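Local coordinates for cell cycle serine/threonine-protein kinase CDC5/MSD2 (Saccharomyces cerevisiae, PDB 6MF4) that phosphorylates serine and threonine residues of mitotic proteins to promote mitotic exit, the present fragment being its polo-box domain, which recognises substrates, at residues Ser112-Leu115 with Asp119-Val122. Residues are numbered along the deposited sequence; the frame is centred on the assembly and turned at random.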
# COMPACT_ATOMS: atom_id res chain seq x y z
N SER A 112 -4.79 -7.33 9.86
CA SER A 112 -5.34 -6.00 10.10
C SER A 112 -4.27 -4.92 10.00
O SER A 112 -3.09 -5.16 10.26
CB SER A 112 -6.02 -5.95 11.47
OG SER A 112 -6.66 -4.71 11.68
N TYR A 113 -4.70 -3.73 9.61
CA TYR A 113 -3.81 -2.60 9.41
C TYR A 113 -4.53 -1.29 9.69
O TYR A 113 -5.76 -1.21 9.60
CB TYR A 113 -3.27 -2.59 7.98
CG TYR A 113 -4.35 -2.61 6.92
CD1 TYR A 113 -4.93 -3.81 6.53
CD2 TYR A 113 -4.79 -1.44 6.32
CE1 TYR A 113 -5.92 -3.83 5.56
CE2 TYR A 113 -5.77 -1.46 5.34
CZ TYR A 113 -6.34 -2.66 4.97
OH TYR A 113 -7.31 -2.69 4.01
N GLN A 114 -3.76 -0.27 10.05
CA GLN A 114 -4.28 1.08 10.18
C GLN A 114 -3.58 1.96 9.16
O GLN A 114 -2.39 1.80 8.91
CB GLN A 114 -4.08 1.62 11.61
CG GLN A 114 -4.73 2.99 11.83
CD GLN A 114 -4.65 3.46 13.27
OE1 GLN A 114 -5.10 2.77 14.18
NE2 GLN A 114 -4.09 4.64 13.47
N LEU A 115 -4.33 2.89 8.56
CA LEU A 115 -3.80 3.82 7.58
C LEU A 115 -3.60 5.20 8.20
O LEU A 115 -4.06 5.46 9.31
CB LEU A 115 -4.75 3.92 6.37
CG LEU A 115 -5.00 2.63 5.61
CD1 LEU A 115 -6.03 2.86 4.51
CD2 LEU A 115 -3.72 2.08 5.01
N ASP A 119 -8.13 5.16 9.27
CA ASP A 119 -8.99 4.06 8.86
C ASP A 119 -8.34 2.74 9.28
O ASP A 119 -7.12 2.63 9.31
CB ASP A 119 -9.22 4.05 7.35
CG ASP A 119 -9.83 5.34 6.82
OD1 ASP A 119 -10.60 6.00 7.55
OD2 ASP A 119 -9.53 5.69 5.66
N ILE A 120 -9.17 1.75 9.59
CA ILE A 120 -8.68 0.43 9.97
C ILE A 120 -9.27 -0.62 9.04
O ILE A 120 -10.48 -0.67 8.84
CB ILE A 120 -9.04 0.10 11.43
CG1 ILE A 120 -8.25 1.02 12.37
CG2 ILE A 120 -8.73 -1.36 11.76
CD1 ILE A 120 -8.72 0.99 13.80
N GLY A 121 -8.41 -1.45 8.47
CA GLY A 121 -8.84 -2.52 7.60
C GLY A 121 -8.64 -3.88 8.23
O GLY A 121 -7.70 -4.09 9.01
N VAL A 122 -9.54 -4.80 7.92
CA VAL A 122 -9.32 -6.21 8.20
C VAL A 122 -9.43 -6.96 6.89
O VAL A 122 -10.44 -6.88 6.20
CB VAL A 122 -10.32 -6.77 9.22
CG1 VAL A 122 -10.06 -8.26 9.46
CG2 VAL A 122 -10.23 -6.00 10.54
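Y113 and G121 form the hydrogen-bonded pair at the middle of an antiparallel β hairpin, two neighbouring strands of the six-stranded sheet of the first polo box, with G121 N to Y113 O at 2.9 Å and Y113 N to G121 O at 3.1 Å. Towards the turn, L115 N adds a straighter bond to D119 O (167° at the hydrogen). The central pair illustrates how a glycine leaves space for an aromatic ring of the next strand. With chi1 at 55°, CG of Y113 sits between the backbone N and carbonyl carbon, and the ring folds across the hairpin until one face lies over G121 CA, 3.9 Å from the Y113 centroid, a CH-pi contact offset toward the rim. A β-carbon on G121 would collide with Y113 CZ. At the far end of the ring, Y113 OH hydrogen-bonds to L200 N, tying this strand to strand 200-205 of the other, seven-stranded sheet. Replacing the tyrosine by an alanine is likely to uncover that face of G121 CA and leave L200 N without the hydroxyl. The other face of the sheet carries S112, Q114, I120 and V122, and helix 165-178 packs there against S112, Q114 and V122. Q114 slants across I120, Q114 OE1 lying 4.0 Å from I120 CG1. G121 O accepts two bonds, S112 OG (2.9 Å) and Y113 N reaching it from opposite faces of its carbonyl plane.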